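Local coordinates for protein VIN1 (Oscarella pearsei, PDB 6BFI) that binds actin filaments and may play a role in cell-cell adhesion, as a sponge member of the vinculin/alpha-catenin family, at residues M274-Q279 with E359-I364. Residues are numbered along the deposited sequence; the frame is centred on the assembly and turned at random.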
ATOM      1  N   MET A 274      -7.136 -16.896   5.138  1.00 54.30           N
ATOM      2  CA  MET A 274      -7.109 -18.157   5.875  1.00 69.09           C
ATOM      3  C   MET A 274      -8.473 -18.465   6.484  1.00 61.63           C
ATOM      4  O   MET A 274      -8.930 -19.616   6.450  1.00 58.70           O
ATOM      5  CB  MET A 274      -6.024 -18.105   6.951  1.00 68.16           C
ATOM      6  CG  MET A 274      -5.852 -19.393   7.737  1.00 72.26           C
ATOM      7  SD  MET A 274      -4.528 -19.284   8.959  1.00 77.05           S
ATOM      8  CE  MET A 274      -3.087 -19.266   7.895  1.00 83.96           C
ATOM      9  N   PHE A 275      -9.135 -17.450   7.048  1.00 58.81           N
ATOM     10  CA  PHE A 275     -10.505 -17.614   7.526  1.00 59.42           C
ATOM     11  C   PHE A 275     -11.407 -18.153   6.423  1.00 59.59           C
ATOM     12  O   PHE A 275     -12.150 -19.122   6.625  1.00 55.05           O
ATOM     13  CB  PHE A 275     -11.042 -16.275   8.041  1.00 61.38           C
ATOM     14  CG  PHE A 275     -10.909 -16.087   9.528  1.00 57.66           C
ATOM     15  CD1 PHE A 275      -9.739 -15.583  10.078  1.00 57.49           C
ATOM     16  CD2 PHE A 275     -11.960 -16.397  10.375  1.00 51.86           C
ATOM     17  CE1 PHE A 275      -9.620 -15.404  11.447  1.00 55.78           C
ATOM     18  CE2 PHE A 275     -11.845 -16.221  11.742  1.00 48.40           C
ATOM     19  CZ  PHE A 275     -10.676 -15.725  12.278  1.00 51.59           C
ATOM     20  N   HIS A 276     -11.343 -17.540   5.240  1.00 61.71           N
ATOM     21  CA  HIS A 276     -12.251 -17.915   4.161  1.00 62.34           C
ATOM     22  C   HIS A 276     -11.933 -19.305   3.623  1.00 63.50           C
ATOM     23  O   HIS A 276     -12.845 -20.069   3.284  1.00 58.81           O
ATOM     24  CB  HIS A 276     -12.187 -16.871   3.047  1.00 66.24           C
ATOM     25  CG  HIS A 276     -12.462 -15.475   3.515  1.00 68.04           C
ATOM     26  ND1 HIS A 276     -12.258 -14.368   2.719  1.00 72.04           N
ATOM     27  CD2 HIS A 276     -12.927 -15.005   4.698  1.00 65.67           C
ATOM     28  CE1 HIS A 276     -12.584 -13.278   3.391  1.00 70.46           C
ATOM     29  NE2 HIS A 276     -12.993 -13.637   4.595  1.00 67.80           N
ATOM     30  N   GLN A 277     -10.647 -19.648   3.535  1.00 68.15           N
ATOM     31  CA  GLN A 277     -10.258 -20.981   3.087  1.00 65.91           C
ATOM     32  C   GLN A 277     -10.710 -22.046   4.075  1.00 59.86           C
ATOM     33  O   GLN A 277     -11.140 -23.135   3.673  1.00 65.92           O
ATOM     34  CB  GLN A 277      -8.742 -21.041   2.889  1.00 67.54           C
ATOM     35  CG  GLN A 277      -8.239 -20.246   1.700  1.00 69.70           C
ATOM     36  CD  GLN A 277      -8.291 -21.036   0.407  1.00 78.77           C
ATOM     37  OE1 GLN A 277      -7.751 -22.138   0.321  1.00 83.97           O
ATOM     38  NE2 GLN A 277      -8.946 -20.476  -0.604  1.00 82.33           N
ATOM     39  N   ALA A 278     -10.616 -21.752   5.373  1.00 52.97           N
ATOM     40  CA  ALA A 278     -11.086 -22.703   6.374  1.00 51.51           C
ATOM     41  C   ALA A 278     -12.604 -22.841   6.329  1.00 65.71           C
ATOM     42  O   ALA A 278     -13.139 -23.943   6.503  1.00 50.57           O
ATOM     43  CB  ALA A 278     -10.618 -22.275   7.763  1.00 49.58           C
ATOM     44  N   GLN A 279     -13.311 -21.734   6.084  1.00 62.20           N
ATOM     45  CA  GLN A 279     -14.764 -21.797   5.950  1.00 61.45           C
ATOM     46  C   GLN A 279     -15.172 -22.625   4.737  1.00 64.19           C
ATOM     47  O   GLN A 279     -16.091 -23.446   4.822  1.00 59.20           O
ATOM     48  CB  GLN A 279     -15.342 -20.384   5.860  1.00 59.57           C
ATOM     49  CG  GLN A 279     -15.201 -19.567   7.141  1.00 59.32           C
ATOM     50  CD  GLN A 279     -15.306 -18.068   6.901  1.00 59.16           C
ATOM     51  OE1 GLN A 279     -15.630 -17.624   5.799  1.00 57.89           O
ATOM     52  NE2 GLN A 279     -15.026 -17.284   7.934  1.00 60.29           N
ATOM     53  N   GLU A 359     -19.187 -16.577  12.022  1.00 57.62           N
ATOM     54  CA  GLU A 359     -19.671 -15.745  13.121  1.00 58.66           C
ATOM     55  C   GLU A 359     -18.516 -15.208  13.961  1.00 56.41           C
ATOM     56  O   GLU A 359     -18.574 -14.074  14.454  1.00 61.42           O
ATOM     57  CB  GLU A 359     -20.653 -16.534  13.985  1.00 64.02           C
ATOM     58  CG  GLU A 359     -21.963 -16.845  13.279  1.00 74.20           C
ATOM     59  CD  GLU A 359     -22.881 -17.748  14.091  1.00 78.57           C
ATOM     60  OE1 GLU A 359     -22.570 -18.025  15.269  1.00 83.07           O
ATOM     61  OE2 GLU A 359     -23.916 -18.181  13.544  1.00 78.55           O
ATOM     62  N   LEU A 360     -17.460 -16.006  14.135  1.00 52.93           N
ATOM     63  CA  LEU A 360     -16.278 -15.515  14.836  1.00 52.04           C
ATOM     64  C   LEU A 360     -15.625 -14.372  14.070  1.00 56.78           C
ATOM     65  O   LEU A 360     -15.232 -13.359  14.665  1.00 55.33           O
ATOM     66  CB  LEU A 360     -15.281 -16.653  15.058  1.00 47.55           C
ATOM     67  CG  LEU A 360     -13.935 -16.255  15.671  1.00 48.85           C
ATOM     68  CD1 LEU A 360     -14.131 -15.553  17.009  1.00 49.24           C
ATOM     69  CD2 LEU A 360     -13.036 -17.467  15.831  1.00 47.73           C
ATOM     70  N   GLU A 361     -15.505 -14.514  12.746  1.00 59.67           N
ATOM     71  CA  GLU A 361     -14.986 -13.419  11.930  1.00 60.25           C
ATOM     72  C   GLU A 361     -15.830 -12.160  12.099  1.00 56.48           C
ATOM     73  O   GLU A 361     -15.292 -11.054  12.271  1.00 54.52           O
ATOM     74  CB  GLU A 361     -14.939 -13.847  10.463  1.00 64.68           C
ATOM     75  CG  GLU A 361     -14.472 -12.773   9.500  1.00 70.24           C
ATOM     76  CD  GLU A 361     -14.462 -13.247   8.056  1.00 73.78           C
ATOM     77  OE1 GLU A 361     -14.783 -14.430   7.814  1.00 74.71           O
ATOM     78  OE2 GLU A 361     -14.132 -12.436   7.165  1.00 80.46           O
ATOM     79  N   GLN A 362     -17.156 -12.312  12.076  1.00 54.30           N
ATOM     80  CA  GLN A 362     -18.031 -11.151  12.207  1.00 53.31           C
ATOM     81  C   GLN A 362     -17.872 -10.489  13.569  1.00 54.78           C
ATOM     82  O   GLN A 362     -17.880  -9.256  13.671  1.00 56.94           O
ATOM     83  CB  GLN A 362     -19.487 -11.555  11.973  1.00 50.34           C
ATOM     84  CG  GLN A 362     -20.443 -10.372  11.884  1.00 56.89           C
ATOM     85  CD  GLN A 362     -20.094  -9.424  10.747  1.00 65.40           C
ATOM     86  OE1 GLN A 362     -19.582  -9.841   9.709  1.00 66.21           O
ATOM     87  NE2 GLN A 362     -20.365  -8.139  10.943  1.00 71.10           N
ATOM     88  N   GLU A 363     -17.720 -11.288  14.629  1.00 53.21           N
ATOM     89  CA  GLU A 363     -17.534 -10.704  15.954  1.00 49.39           C
ATOM     90  C   GLU A 363     -16.170 -10.035  16.083  1.00 49.63           C
ATOM     91  O   GLU A 363     -16.025  -9.077  16.852  1.00 50.29           O
ATOM     92  CB  GLU A 363     -17.711 -11.772  17.033  1.00 54.86           C
ATOM     93  CG  GLU A 363     -18.733 -11.412  18.111  1.00 68.95           C
ATOM     94  CD  GLU A 363     -20.149 -11.280  17.570  1.00 75.98           C
ATOM     95  OE1 GLU A 363     -20.481 -10.220  16.995  1.00 79.47           O
ATOM     96  OE2 GLU A 363     -20.935 -12.240  17.718  1.00 77.91           O
ATOM     97  N   ILE A 364     -15.165 -10.521  15.353  1.00 49.42           N
ATOM     98  CA  ILE A 364     -13.879  -9.830  15.312  1.00 50.43           C
ATOM     99  C   ILE A 364     -14.046  -8.456  14.675  1.00 50.50           C
ATOM    100  O   ILE A 364     -13.555  -7.441  15.194  1.00 45.37           O
ATOM    101  CB  ILE A 364     -12.837 -10.680  14.566  1.00 50.54           C
ATOM    102  CG1 ILE A 364     -12.421 -11.876  15.425  1.00 54.28           C
ATOM    103  CG2 ILE A 364     -11.630  -9.841  14.187  1.00 50.93           C
ATOM    104  CD1 ILE A 364     -11.403 -12.777  14.760  1.00 59.29           C
TER
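The ring of Phe275 lies alongside the aliphatic stem of Glu361, the two side chains pointing opposite ways, where two helices of a vinculin-family helical bundle, 268-283 and 344-375, run antiparallel. The axes of the two segments approach to 11.3 Å, at 158° between their directions, a spacing at which side chains rather than backbones meet. A phenyl ring suits this buried place because it is large and apolar enough to touch three side chains: Phe275 CD2 lies 3.9 Å from Glu361 CB, Leu360 CD2 comes up at the ring edge, and Phe275 CZ meets Ile364 CD1 tip to tip at 3.9 Å. Cys298 and Glu301 of helix 289-306 also touch Phe275, while Leu360 also touches Leu318 and Leu325 of helix 312-338, which carries the apolar packing on to that helix.

One residue on, the imidazole of His276 meets the glutamate edge-on, although its CB does not point at the other helix. His276 NE2 donates to Glu361 OE2 over 3.1 Å; the oxygen lies almost in the ring plane and is approached on its syn side. A histidine fits here because its N-H sits on a flat rim that can face a carboxylate. That same OE2 also takes a salt bridge from Arg365, one turn further along its own helix, which would probably stabilise the negative charge.

A turn beyond Phe275, Gln279 suits its buried position because a long, uncharged amide can donate to the other carboxylate oxygen without adding a charge; the two groups are nearly coplanar. Glu361 reaches across to the other helix because its chain is fully extended, with CG anti to the backbone N (chi1 178°). An alanine here would keep the CB beside Phe275 but would probably leave His276, Gln279 and Arg365 without their shared acceptor. The Gln279 bond is short and fairly straight: Gln279 NE2 lies 2.9 Å from Glu361 OE1, nearly in line with its C-O bond.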